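Local structure of UDP-glucose 6-dehydrogenase (Pyrobaculum islandicum, 3VTF) at residues 95-105 against 134-144; 34-42 against 72-80. The protein probably oxidises UDP-glucose to UDP-glucuronate, using two molecules of NAD+ and one of water in the process. All blocks are in the same frame, centred on the assembly; numbering follows the deposited sequence.

Contact 1: residues 95-105 against 134-144; sequences VAATDATFIAV and KGRWHLVVVKS
Val141 lies over one face of the Phe102 ring, its CB 4.2 Å from the ring centroid in a CH-pi contact. Both side chains point the same way from the sheet, and Lys143 CG comes in at the ring's edge, in its plane, before the lysine turns off to give its NZ to Asn173 O. On the other face of the sheet Ile103 crosses Val140, with CD1 3.9 Å from Val140 CG1. These pairs sit on neighbouring parallel strands, 100-103 and 139-142, which helix 118-134 joins as a beta-alpha-beta unit of the Rossmann-type NAD-binding domain. Thr101 O receives Val141 N at 2.8 Å, and the ladder ends where Ile103 O takes both Lys143 N and Ser144 N. Beyond it Ser144 OG donates to Val105 O (2.8 Å), in the carbonyl plane on a lone pair, close to Thr107 and Thr145, both predicted to bind NAD. At the strands' other end the His138 ring, carried in toward 95-101 by a CG anti to the backbone N (chi1 -155°), is sandwiched between Val95 CG1 over one face and the peptide of Asp99 O and Ala100 N over the opposite one. Its NE2 makes a weak, bent bond to Val95 O (3.3 Å, 121°).

Contact 2: residues 34-42 against 72-80; sequences VVHAVGFAL and LEEALGRAL
Val38 reaches into a hole formed by Leu72, Ala75, Leu76 and Ala79, a knobs-into-holes fit at the middle of the contact. Its two methyls divide the work. CG1, anti to the backbone N (chi1 168°), meets Ala75 CB at 3.6 Å, while CG2 faces the other wall of the hole and lies 3.8 Å from Leu76 CD1; the Val38 and Leu76 side chains cross at about a right angle. One turn earlier, Val34 extends the apolar strip by setting CG1 4.0 Å from Leu72 CD2. One turn later, Leu42 drapes its forked end over the partner helix: CD1 rests on Ala75 CB at 3.9 Å, and CD2 settles against the backbone, 3.6 Å from Ala79 N, with Arg78 CB beside it. Ala41 CB and Ala79 CB meet directly at 4.0 Å, and the short helix segments approach to 8.9 Å between axes, crossing at 50°. No hydrogen bond spans the two segments; methyl groups meet one another and the partner's backbone. Helix 31-43 begins within what looks like a Rossmann-type GxGxxG motif: Gly28 and Gly30 precede it and Gly33 lies in its first turn. Leu85 of strand 85-87, outermost of its sheet within this chain, packs against Val38, Ala41, Leu76 and Ala79; Val47 of strand 46-50 lies against Ala41, and helix 182-187 adds Leu183 beside Ala75 and Phe187 beside Leu42.

In the fold
Both contacts belong to the NAD-binding domain and come in series along the chain, contact 2 closing before contact 1 opens; the centres of the two contacts are about 19 Å apart. Contact 1 joins two adjacent strands within the mixed sheet, whereas contact 2 pairs helices 31-43 and 72-81, the second of which leads into strand 85-87. Strand 23-27, which precedes helix 31-43, is the sheet neighbour of strand 100-103, and so ties the two regions together. They also touch directly: Phe102 CZ lies 3.6 Å from Phe40 CZ, and Lys143 packs on His36. Helix 31-43 thus lies between the sheet and helix 72-81, in a Rossmann-type domain that probably holds NAD.

Contact 1: residues 95-105 against 134-144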
ATOM      1  N   VAL A  95      15.641 -23.940 -28.438  1.00 27.40           N
ATOM      2  CA  VAL A  95      14.208 -24.039 -28.723  1.00 28.38           C
ATOM      3  C   VAL A  95      13.851 -25.387 -29.388  1.00 27.12           C
ATOM      4  O   VAL A  95      12.843 -26.077 -29.004  1.00 24.72           O
ATOM      5  CB  VAL A  95      13.781 -22.861 -29.614  1.00 25.26           C
ATOM      6  CG1 VAL A  95      12.329 -22.990 -29.988  1.00 26.94           C
ATOM      7  CG2 VAL A  95      14.011 -21.548 -28.846  1.00 25.31           C
ATOM      8  N   ALA A  96      14.612 -25.755 -30.433  1.00 25.99           N
ATOM      9  CA  ALA A  96      14.180 -26.926 -31.262  1.00 27.33           C
ATOM     10  C   ALA A  96      14.285 -28.199 -30.465  1.00 31.30           C
ATOM     11  O   ALA A  96      13.578 -29.160 -30.739  1.00 28.33           O
ATOM     12  CB  ALA A  96      14.982 -27.028 -32.561  1.00 28.80           C
ATOM     13  N   ALA A  97      15.090 -28.180 -29.400  1.00 30.42           N
ATOM     14  CA  ALA A  97      15.330 -29.373 -28.625  1.00 31.01           C
ATOM     15  C   ALA A  97      14.295 -29.493 -27.439  1.00 30.67           C
ATOM     16  O   ALA A  97      14.280 -30.479 -26.693  1.00 26.40           O
ATOM     17  CB  ALA A  97      16.815 -29.382 -28.122  1.00 29.75           C
ATOM     18  N   THR A  98      13.386 -28.537 -27.304  1.00 26.45           N
ATOM     19  CA  THR A  98      12.472 -28.544 -26.158  1.00 23.34           C
ATOM     20  C   THR A  98      10.994 -28.365 -26.595  1.00 24.17           C
ATOM     21  O   THR A  98      10.726 -28.271 -27.761  1.00 24.22           O
ATOM     22  CB  THR A  98      12.898 -27.426 -25.148  1.00 24.87           C
ATOM     23  OG1 THR A  98      12.909 -26.182 -25.825  1.00 23.39           O
ATOM     24  CG2 THR A  98      14.387 -27.646 -24.592  1.00 24.80           C
ATOM     25  N   ASP A  99      10.051 -28.289 -25.647  1.00 23.05           N
ATOM     26  CA  ASP A  99       8.649 -28.101 -25.979  1.00 22.80           C
ATOM     27  C   ASP A  99       8.084 -26.775 -25.489  1.00 22.89           C
ATOM     28  O   ASP A  99       7.034 -26.350 -25.951  1.00 23.66           O
ATOM     29  CB  ASP A  99       7.851 -29.188 -25.383  1.00 23.48           C
ATOM     30  CG  ASP A  99       8.104 -30.529 -26.105  1.00 28.35           C
ATOM     31  OD1 ASP A  99       8.255 -30.501 -27.342  1.00 26.05           O
ATOM     32  OD2 ASP A  99       8.142 -31.539 -25.409  1.00 30.00           O
ATOM     33  N   ALA A 100       8.787 -26.112 -24.557  1.00 25.71           N
ATOM     34  CA  ALA A 100       8.409 -24.737 -24.193  1.00 21.68           C
ATOM     35  C   ALA A 100       9.641 -23.912 -23.903  1.00 22.90           C
ATOM     36  O   ALA A 100      10.669 -24.454 -23.429  1.00 23.35           O
ATOM     37  CB  ALA A 100       7.522 -24.821 -22.918  1.00 17.40           C
ATOM     38  N   THR A 101       9.611 -22.616 -24.265  1.00 19.55           N
ATOM     39  CA  THR A 101      10.804 -21.751 -24.097  1.00 18.66           C
ATOM     40  C   THR A 101      10.367 -20.579 -23.189  1.00 20.84           C
ATOM     41  O   THR A 101       9.356 -19.905 -23.487  1.00 21.90           O
ATOM     42  CB  THR A 101      11.243 -21.152 -25.441  1.00 21.97           C
ATOM     43  OG1 THR A 101      11.689 -22.240 -26.262  1.00 23.01           O
ATOM     44  CG2 THR A 101      12.440 -20.092 -25.280  1.00 19.62           C
ATOM     45  N   PHE A 102      11.069 -20.414 -22.056  1.00 19.40           N
ATOM     46  CA  PHE A 102      10.876 -19.216 -21.221  1.00 19.21           C
ATOM     47  C   PHE A 102      11.731 -18.063 -21.722  1.00 20.83           C
ATOM     48  O   PHE A 102      12.975 -18.122 -21.717  1.00 20.02           O
ATOM     49  CB  PHE A 102      11.261 -19.570 -19.766  1.00 18.55           C
ATOM     50  CG  PHE A 102      10.254 -20.546 -19.169  1.00 20.07           C
ATOM     51  CD1 PHE A 102       9.250 -20.074 -18.327  1.00 20.19           C
ATOM     52  CD2 PHE A 102      10.303 -21.912 -19.457  1.00 22.79           C
ATOM     53  CE1 PHE A 102       8.298 -20.926 -17.832  1.00 21.33           C
ATOM     54  CE2 PHE A 102       9.336 -22.777 -18.952  1.00 23.66           C
ATOM     55  CZ  PHE A 102       8.342 -22.295 -18.142  1.00 21.62           C
ATOM     56  N   ILE A 103      11.095 -16.967 -22.125  1.00 18.00           N
ATOM     57  CA  ILE A 103      11.898 -15.829 -22.540  1.00 18.50           C
ATOM     58  C   ILE A 103      12.123 -15.011 -21.295  1.00 19.59           C
ATOM     59  O   ILE A 103      11.143 -14.498 -20.666  1.00 18.52           O
ATOM     60  CB  ILE A 103      11.154 -14.998 -23.612  1.00 18.81           C
ATOM     61  CG1 ILE A 103      10.985 -15.861 -24.891  1.00 18.81           C
ATOM     62  CG2 ILE A 103      11.830 -13.619 -23.861  1.00 19.19           C
ATOM     63  CD1 ILE A 103      10.066 -15.150 -25.914  1.00 19.82           C
ATOM     64  N   ALA A 104      13.408 -14.797 -20.979  1.00 18.84           N
ATOM     65  CA  ALA A 104      13.761 -14.087 -19.741  1.00 22.03           C
ATOM     66  C   ALA A 104      14.785 -13.021 -20.007  1.00 22.92           C
ATOM     67  O   ALA A 104      15.559 -12.690 -19.119  1.00 23.38           O
ATOM     68  CB  ALA A 104      14.292 -15.071 -18.652  1.00 21.11           C
ATOM     69  N   VAL A 105      14.818 -12.448 -21.227  1.00 22.76           N
ATOM     70  CA  VAL A 105      15.814 -11.400 -21.537  1.00 22.50           C
ATOM     71  C   VAL A 105      15.379 -10.064 -20.925  1.00 22.25           C
ATOM     72  O   VAL A 105      14.218  -9.885 -20.440  1.00 22.82           O
ATOM     73  CB  VAL A 105      15.943 -11.256 -23.063  1.00 22.04           C
ATOM     74  CG1 VAL A 105      16.426 -12.600 -23.574  1.00 21.23           C
ATOM     75  CG2 VAL A 105      14.547 -11.000 -23.708  1.00 18.94           C
ATOM     76  N   LYS A 134      11.734 -27.333 -35.611  1.00 30.12           N
ATOM     77  CA  LYS A 134      11.175 -28.509 -34.871  1.00 30.23           C
ATOM     78  C   LYS A 134      10.021 -29.151 -35.636  1.00 31.73           C
ATOM     79  O   LYS A 134       9.765 -30.370 -35.528  1.00 30.38           O
ATOM     80  CB  LYS A 134      10.654 -28.108 -33.433  1.00 26.80           C
ATOM     81  CG  LYS A 134      10.303 -29.301 -32.582  1.00 35.88           C
ATOM     82  CD  LYS A 134      10.003 -29.018 -31.068  1.00 41.37           C
ATOM     83  CE  LYS A 134       8.699 -28.298 -30.883  1.00 36.93           C
ATOM     84  NZ  LYS A 134       8.238 -28.247 -29.446  1.00 30.33           N
ATOM     85  N   GLY A 135       9.214 -28.319 -36.290  1.00 31.96           N
ATOM     86  CA  GLY A 135       8.043 -28.829 -36.988  1.00 26.97           C
ATOM     87  C   GLY A 135       6.860 -29.251 -36.162  1.00 34.77           C
ATOM     88  O   GLY A 135       5.914 -29.840 -36.715  1.00 28.75           O
ATOM     89  N   ARG A 136       6.828 -28.981 -34.842  1.00 25.95           N
ATOM     90  CA  ARG A 136       5.569 -29.310 -34.132  1.00 28.93           C
ATOM     91  C   ARG A 136       5.284 -28.312 -33.014  1.00 25.86           C
ATOM     92  O   ARG A 136       6.090 -27.465 -32.775  1.00 25.09           O
ATOM     93  CB  ARG A 136       5.476 -30.777 -33.674  1.00 34.57           C
ATOM     94  CG  ARG A 136       6.561 -31.204 -32.739  1.00 35.88           C
ATOM     95  CD  ARG A 136       6.934 -32.707 -32.827  1.00 43.11           C
ATOM     96  NE  ARG A 136       7.908 -32.920 -31.728  1.00 45.24           N
ATOM     97  CZ  ARG A 136       9.234 -32.910 -31.861  1.00 46.01           C
ATOM     98  NH1 ARG A 136       9.835 -32.833 -33.048  1.00 55.48           N
ATOM     99  NH2 ARG A 136       9.973 -33.046 -30.805  1.00 48.81           N
ATOM    100  N   TRP A 137       4.137 -28.437 -32.394  1.00 26.30           N
ATOM    101  CA  TRP A 137       3.646 -27.434 -31.449  1.00 29.35           C
ATOM    102  C   TRP A 137       4.686 -27.178 -30.388  1.00 30.38           C
ATOM    103  O   TRP A 137       5.459 -28.102 -29.993  1.00 26.02           O
ATOM    104  CB  TRP A 137       2.429 -27.986 -30.787  1.00 29.65           C
ATOM    105  CG  TRP A 137       1.864 -27.082 -29.706  1.00 27.38           C
ATOM    106  CD1 TRP A 137       0.922 -26.068 -29.881  1.00 28.34           C
ATOM    107  CD2 TRP A 137       2.116 -27.134 -28.248  1.00 25.47           C
ATOM    108  NE1 TRP A 137       0.613 -25.490 -28.697  1.00 25.12           N
ATOM    109  CE2 TRP A 137       1.291 -26.072 -27.666  1.00 25.42           C
ATOM    110  CE3 TRP A 137       2.977 -27.874 -27.405  1.00 28.77           C
ATOM    111  CZ2 TRP A 137       1.274 -25.813 -26.301  1.00 25.92           C
ATOM    112  CZ3 TRP A 137       2.942 -27.616 -26.005  1.00 30.47           C
ATOM    113  CH2 TRP A 137       2.093 -26.608 -25.465  1.00 25.41           C
ATOM    114  N   HIS A 138       4.724 -25.927 -29.952  1.00 24.79           N
ATOM    115  CA  HIS A 138       5.648 -25.454 -28.915  1.00 24.07           C
ATOM    116  C   HIS A 138       4.923 -24.392 -28.089  1.00 24.86           C
ATOM    117  O   HIS A 138       4.013 -23.729 -28.587  1.00 22.82           O
ATOM    118  CB  HIS A 138       6.778 -24.697 -29.586  1.00 20.50           C
ATOM    119  CG  HIS A 138       8.080 -24.678 -28.768  1.00 22.89           C
ATOM    120  ND1 HIS A 138       8.480 -23.572 -28.079  1.00 22.58           N
ATOM    121  CD2 HIS A 138       9.058 -25.651 -28.552  1.00 18.49           C
ATOM    122  CE1 HIS A 138       9.641 -23.826 -27.443  1.00 19.81           C
ATOM    123  NE2 HIS A 138       9.995 -25.091 -27.734  1.00 24.87           N
ATOM    124  N   LEU A 139       5.353 -24.202 -26.822  1.00 22.62           N
ATOM    125  CA  LEU A 139       4.814 -23.126 -26.003  1.00 21.47           C
ATOM    126  C   LEU A 139       5.816 -22.013 -25.803  1.00 21.24           C
ATOM    127  O   LEU A 139       6.948 -22.245 -25.387  1.00 19.63           O
ATOM    128  CB  LEU A 139       4.358 -23.693 -24.635  1.00 20.60           C
ATOM    129  CG  LEU A 139       3.877 -22.687 -23.561  1.00 20.29           C
ATOM    130  CD1 LEU A 139       2.611 -21.930 -23.992  1.00 20.20           C
ATOM    131  CD2 LEU A 139       3.588 -23.454 -22.278  1.00 18.20           C
ATOM    132  N   VAL A 140       5.411 -20.779 -26.049  1.00 18.51           N
ATOM    133  CA  VAL A 140       6.335 -19.657 -25.854  1.00 18.81           C
ATOM    134  C   VAL A 140       5.896 -18.946 -24.540  1.00 17.24           C
ATOM    135  O   VAL A 140       4.731 -18.481 -24.418  1.00 16.59           O
ATOM    136  CB  VAL A 140       6.122 -18.647 -26.997  1.00 21.23           C
ATOM    137  CG1 VAL A 140       7.105 -17.493 -26.845  1.00 21.09           C
ATOM    138  CG2 VAL A 140       6.351 -19.397 -28.342  1.00 23.89           C
ATOM    139  N   VAL A 141       6.793 -18.874 -23.564  1.00 18.73           N
ATOM    140  CA  VAL A 141       6.370 -18.299 -22.269  1.00 17.26           C
ATOM    141  C   VAL A 141       7.189 -17.042 -22.006  1.00 18.30           C
ATOM    142  O   VAL A 141       8.463 -17.077 -22.051  1.00 17.37           O
ATOM    143  CB  VAL A 141       6.629 -19.351 -21.119  1.00 17.96           C
ATOM    144  CG1 VAL A 141       6.141 -18.790 -19.715  1.00 17.12           C
ATOM    145  CG2 VAL A 141       5.958 -20.712 -21.424  1.00 16.39           C
ATOM    146  N   VAL A 142       6.517 -15.951 -21.705  1.00 16.81           N
ATOM    147  CA  VAL A 142       7.227 -14.708 -21.495  1.00 18.08           C
ATOM    148  C   VAL A 142       7.421 -14.511 -19.956  1.00 17.21           C
ATOM    149  O   VAL A 142       6.402 -14.307 -19.235  1.00 16.27           O
ATOM    150  CB  VAL A 142       6.424 -13.503 -22.061  1.00 20.40           C
ATOM    151  CG1 VAL A 142       7.243 -12.199 -21.857  1.00 19.60           C
ATOM    152  CG2 VAL A 142       6.033 -13.676 -23.572  1.00 22.78           C
ATOM    153  N   LYS A 143       8.677 -14.580 -19.493  1.00 18.25           N
ATOM    154  CA  LYS A 143       8.971 -14.287 -18.050  1.00 20.81           C
ATOM    155  C   LYS A 143       9.400 -12.818 -17.895  1.00 21.87           C
ATOM    156  O   LYS A 143       9.216 -12.247 -16.871  1.00 21.80           O
ATOM    157  CB  LYS A 143      10.133 -15.148 -17.578  1.00 25.12           C
ATOM    158  CG  LYS A 143       9.777 -16.598 -17.335  1.00 30.75           C
ATOM    159  CD  LYS A 143       8.713 -16.727 -16.284  1.00 42.82           C
ATOM    160  CE  LYS A 143       9.248 -16.619 -14.895  1.00 33.88           C
ATOM    161  NZ  LYS A 143       8.103 -17.125 -13.999  1.00 29.55           N
ATOM    162  N   SER A 144      10.038 -12.248 -18.943  1.00 21.28           N
ATOM    163  CA  SER A 144      10.359 -10.832 -19.058  1.00 19.36           C
ATOM    164  C   SER A 144       9.194  -9.964 -18.604  1.00 17.25           C
ATOM    165  O   SER A 144       8.081 -10.274 -18.929  1.00 19.09           O
ATOM    166  CB  SER A 144      10.768 -10.489 -20.545  1.00 20.38           C
ATOM    167  OG  SER A 144      11.881 -11.342 -20.880  1.00 19.45           O
TER
HETATM  168  O   HOH W   1       7.328 -32.217 -29.481  1.00 38.33           O

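Contact 2: residues 34-42 against 72-80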
ATOM      1  N   VAL A  34      18.744 -17.577 -15.155  1.00 23.05           N
ATOM      2  CA  VAL A  34      19.640 -18.652 -14.636  1.00 23.96           C
ATOM      3  C   VAL A  34      19.024 -19.337 -13.418  1.00 22.11           C
ATOM      4  O   VAL A  34      19.132 -20.564 -13.309  1.00 20.98           O
ATOM      5  CB  VAL A  34      21.072 -18.123 -14.332  1.00 25.94           C
ATOM      6  CG1 VAL A  34      21.036 -17.283 -13.054  1.00 24.65           C
ATOM      7  CG2 VAL A  34      22.017 -19.317 -14.218  1.00 24.36           C
ATOM      8  N   VAL A  35      18.226 -18.604 -12.619  1.00 20.86           N
ATOM      9  CA  VAL A  35      17.561 -19.239 -11.490  1.00 21.91           C
ATOM     10  C   VAL A  35      16.429 -20.153 -11.991  1.00 23.53           C
ATOM     11  O   VAL A  35      16.158 -21.255 -11.440  1.00 23.55           O
ATOM     12  CB  VAL A  35      17.048 -18.203 -10.446  1.00 23.54           C
ATOM     13  CG1 VAL A  35      16.044 -18.826  -9.471  1.00 21.60           C
ATOM     14  CG2 VAL A  35      18.230 -17.623  -9.674  1.00 26.43           C
ATOM     15  N   HIS A  36      15.737 -19.709 -13.043  1.00 19.67           N
ATOM     16  CA  HIS A  36      14.699 -20.653 -13.570  1.00 21.58           C
ATOM     17  C   HIS A  36      15.308 -21.868 -14.215  1.00 19.72           C
ATOM     18  O   HIS A  36      14.780 -22.979 -14.106  1.00 22.51           O
ATOM     19  CB  HIS A  36      13.793 -19.932 -14.557  1.00 22.28           C
ATOM     20  CG  HIS A  36      12.746 -19.068 -13.838  1.00 22.59           C
ATOM     21  ND1 HIS A  36      13.062 -17.893 -13.227  1.00 22.47           N
ATOM     22  CD2 HIS A  36      11.423 -19.318 -13.556  1.00 23.32           C
ATOM     23  CE1 HIS A  36      11.947 -17.417 -12.591  1.00 23.19           C
ATOM     24  NE2 HIS A  36      10.958 -18.286 -12.821  1.00 22.72           N
ATOM     25  N   ALA A  37      16.387 -21.648 -14.944  1.00 22.43           N
ATOM     26  CA  ALA A  37      17.019 -22.808 -15.637  1.00 22.96           C
ATOM     27  C   ALA A  37      17.475 -23.839 -14.624  1.00 26.65           C
ATOM     28  O   ALA A  37      17.224 -25.047 -14.775  1.00 20.99           O
ATOM     29  CB  ALA A  37      18.175 -22.309 -16.497  1.00 22.47           C
ATOM     30  N   VAL A  38      18.201 -23.373 -13.619  1.00 22.25           N
ATOM     31  CA  VAL A  38      18.646 -24.273 -12.528  1.00 21.35           C
ATOM     32  C   VAL A  38      17.516 -24.874 -11.712  1.00 21.63           C
ATOM     33  O   VAL A  38      17.497 -26.109 -11.419  1.00 22.22           O
ATOM     34  CB  VAL A  38      19.650 -23.499 -11.602  1.00 22.81           C
ATOM     35  CG1 VAL A  38      19.895 -24.282 -10.293  1.00 25.97           C
ATOM     36  CG2 VAL A  38      20.949 -23.238 -12.341  1.00 21.30           C
ATOM     37  N   GLY A  39      16.548 -24.042 -11.362  1.00 23.38           N
ATOM     38  CA  GLY A  39      15.421 -24.503 -10.560  1.00 19.72           C
ATOM     39  C   GLY A  39      14.546 -25.530 -11.298  1.00 21.57           C
ATOM     40  O   GLY A  39      14.065 -26.474 -10.664  1.00 20.15           O
ATOM     41  N   PHE A  40      14.260 -25.294 -12.588  1.00 20.31           N
ATOM     42  CA  PHE A  40      13.417 -26.232 -13.298  1.00 21.17           C
ATOM     43  C   PHE A  40      14.168 -27.573 -13.374  1.00 21.18           C
ATOM     44  O   PHE A  40      13.521 -28.646 -13.251  1.00 24.06           O
ATOM     45  CB  PHE A  40      13.092 -25.746 -14.742  1.00 19.90           C
ATOM     46  CG  PHE A  40      12.018 -24.654 -14.802  1.00 20.96           C
ATOM     47  CD1 PHE A  40      10.874 -24.758 -14.062  1.00 21.39           C
ATOM     48  CD2 PHE A  40      12.138 -23.587 -15.720  1.00 19.70           C
ATOM     49  CE1 PHE A  40       9.848 -23.791 -14.181  1.00 21.91           C
ATOM     50  CE2 PHE A  40      11.151 -22.600 -15.760  1.00 21.30           C
ATOM     51  CZ  PHE A  40      10.015 -22.719 -15.001  1.00 21.85           C
ATOM     52  N   ALA A  41      15.495 -27.522 -13.630  1.00 20.16           N
ATOM     53  CA  ALA A  41      16.251 -28.793 -13.674  1.00 22.27           C
ATOM     54  C   ALA A  41      16.169 -29.522 -12.328  1.00 27.00           C
ATOM     55  O   ALA A  41      15.970 -30.761 -12.276  1.00 25.25           O
ATOM     56  CB  ALA A  41      17.719 -28.545 -14.063  1.00 21.02           C
ATOM     57  N   LEU A  42      16.218 -28.765 -11.222  1.00 26.50           N
ATOM     58  CA  LEU A  42      16.183 -29.387  -9.901  1.00 23.71           C
ATOM     59  C   LEU A  42      14.805 -29.826  -9.574  1.00 26.75           C
ATOM     60  O   LEU A  42      14.653 -30.723  -8.768  1.00 29.25           O
ATOM     61  CB  LEU A  42      16.715 -28.439  -8.792  1.00 26.76           C
ATOM     62  CG  LEU A  42      18.232 -28.084  -8.860  1.00 29.32           C
ATOM     63  CD1 LEU A  42      18.573 -27.051  -7.740  1.00 28.09           C
ATOM     64  CD2 LEU A  42      19.069 -29.347  -8.822  1.00 32.36           C
ATOM     65  N   LEU A  72      23.470 -20.049  -5.308  1.00 31.27           N
ATOM     66  CA  LEU A  72      23.414 -20.370  -6.700  1.00 32.59           C
ATOM     67  C   LEU A  72      24.534 -21.287  -7.150  1.00 32.15           C
ATOM     68  O   LEU A  72      24.337 -22.144  -7.985  1.00 27.51           O
ATOM     69  CB  LEU A  72      23.402 -19.092  -7.565  1.00 30.41           C
ATOM     70  CG  LEU A  72      23.354 -19.227  -9.085  1.00 32.91           C
ATOM     71  CD1 LEU A  72      22.196 -20.157  -9.479  1.00 29.75           C
ATOM     72  CD2 LEU A  72      23.251 -17.819  -9.722  1.00 31.82           C
ATOM     73  N   GLU A  73      25.754 -21.069  -6.650  1.00 33.51           N
ATOM     74  CA  GLU A  73      26.810 -21.892  -7.122  1.00 28.60           C
ATOM     75  C   GLU A  73      26.539 -23.349  -6.794  1.00 27.68           C
ATOM     76  O   GLU A  73      26.808 -24.205  -7.613  1.00 26.68           O
ATOM     77  CB  GLU A  73      28.164 -21.419  -6.495  1.00 35.05           C
ATOM     78  CG  GLU A  73      29.301 -22.369  -6.820  1.00 40.61           C
ATOM     79  CD  GLU A  73      30.596 -21.919  -6.131  1.00 52.79           C
ATOM     80  OE1 GLU A  73      30.581 -21.660  -4.905  1.00 55.11           O
ATOM     81  OE2 GLU A  73      31.602 -21.775  -6.832  1.00 55.45           O
ATOM     82  N   GLU A  74      26.034 -23.637  -5.581  1.00 30.29           N
ATOM     83  CA  GLU A  74      25.672 -25.009  -5.217  1.00 33.19           C
ATOM     84  C   GLU A  74      24.433 -25.554  -5.949  1.00 34.33           C
ATOM     85  O   GLU A  74      24.412 -26.719  -6.325  1.00 28.15           O
ATOM     86  CB  GLU A  74      25.358 -25.073  -3.725  1.00 41.01           C
ATOM     87  CG  GLU A  74      25.087 -26.513  -3.269  1.00 49.19           C
ATOM     88  CD  GLU A  74      24.642 -26.608  -1.822  1.00 58.91           C
ATOM     89  OE1 GLU A  74      24.458 -25.539  -1.175  1.00 57.11           O
ATOM     90  OE2 GLU A  74      24.468 -27.760  -1.346  1.00 53.56           O
ATOM     91  N   ALA A  75      23.373 -24.747  -6.130  1.00 29.58           N
ATOM     92  CA  ALA A  75      22.225 -25.215  -6.930  1.00 28.21           C
ATOM     93  C   ALA A  75      22.653 -25.542  -8.369  1.00 27.56           C
ATOM     94  O   ALA A  75      22.280 -26.597  -8.957  1.00 28.86           O
ATOM     95  CB  ALA A  75      21.083 -24.158  -6.911  1.00 27.57           C
ATOM     96  N   LEU A  76      23.516 -24.685  -8.927  1.00 26.68           N
ATOM     97  CA  LEU A  76      23.948 -24.895 -10.290  1.00 27.26           C
ATOM     98  C   LEU A  76      24.726 -26.263 -10.393  1.00 28.61           C
ATOM     99  O   LEU A  76      24.475 -27.093 -11.297  1.00 28.69           O
ATOM    100  CB  LEU A  76      24.750 -23.703 -10.764  1.00 25.17           C
ATOM    101  CG  LEU A  76      25.525 -23.853 -12.083  1.00 25.88           C
ATOM    102  CD1 LEU A  76      24.585 -24.080 -13.269  1.00 25.11           C
ATOM    103  CD2 LEU A  76      26.415 -22.624 -12.294  1.00 26.43           C
ATOM    104  N   GLY A  77      25.639 -26.500  -9.456  1.00 30.51           N
ATOM    105  CA  GLY A  77      26.502 -27.722  -9.499  1.00 28.03           C
ATOM    106  C   GLY A  77      25.590 -28.910  -9.390  1.00 28.42           C
ATOM    107  O   GLY A  77      25.756 -29.851 -10.152  1.00 29.14           O
ATOM    108  N   ARG A  78      24.591 -28.857  -8.490  1.00 28.91           N
ATOM    109  CA  ARG A  78      23.562 -29.932  -8.385  1.00 30.52           C
ATOM    110  C   ARG A  78      22.760 -30.124  -9.686  1.00 31.98           C
ATOM    111  O   ARG A  78      22.547 -31.231 -10.149  1.00 31.75           O
ATOM    112  CB  ARG A  78      22.602 -29.720  -7.197  1.00 36.69           C
ATOM    113  CG  ARG A  78      23.249 -29.721  -5.816  1.00 42.85           C
ATOM    114  CD  ARG A  78      22.301 -29.153  -4.718  1.00 43.37           C
ATOM    115  NE  ARG A  78      21.123 -30.009  -4.561  1.00 45.79           N
ATOM    116  CZ  ARG A  78      21.027 -31.037  -3.700  1.00 48.54           C
ATOM    117  NH1 ARG A  78      22.034 -31.340  -2.894  1.00 36.90           N
ATOM    118  NH2 ARG A  78      19.916 -31.792  -3.651  1.00 45.93           N
ATOM    119  N   ALA A  79      22.315 -29.047 -10.319  1.00 30.32           N
ATOM    120  CA  ALA A  79      21.559 -29.186 -11.569  1.00 29.45           C
ATOM    121  C   ALA A  79      22.391 -29.784 -12.705  1.00 29.59           C
ATOM    122  O   ALA A  79      21.939 -30.670 -13.439  1.00 32.74           O
ATOM    123  CB  ALA A  79      20.973 -27.784 -11.949  1.00 24.49           C
ATOM    124  N   LEU A  80      23.644 -29.367 -12.789  1.00 28.97           N
ATOM    125  CA  LEU A  80      24.609 -29.916 -13.763  1.00 33.12           C
ATOM    126  C   LEU A  80      24.899 -31.427 -13.497  1.00 34.05           C
ATOM    127  O   LEU A  80      24.771 -32.238 -14.394  1.00 31.42           O
ATOM    128  CB  LEU A  80      25.922 -29.111 -13.744  1.00 30.32           C
ATOM    129  CG  LEU A  80      25.905 -27.662 -14.304  1.00 35.47           C
ATOM    130  CD1 LEU A  80      27.196 -26.921 -13.959  1.00 37.97           C
ATOM    131  CD2 LEU A  80      25.690 -27.619 -15.835  1.00 30.99           C
TER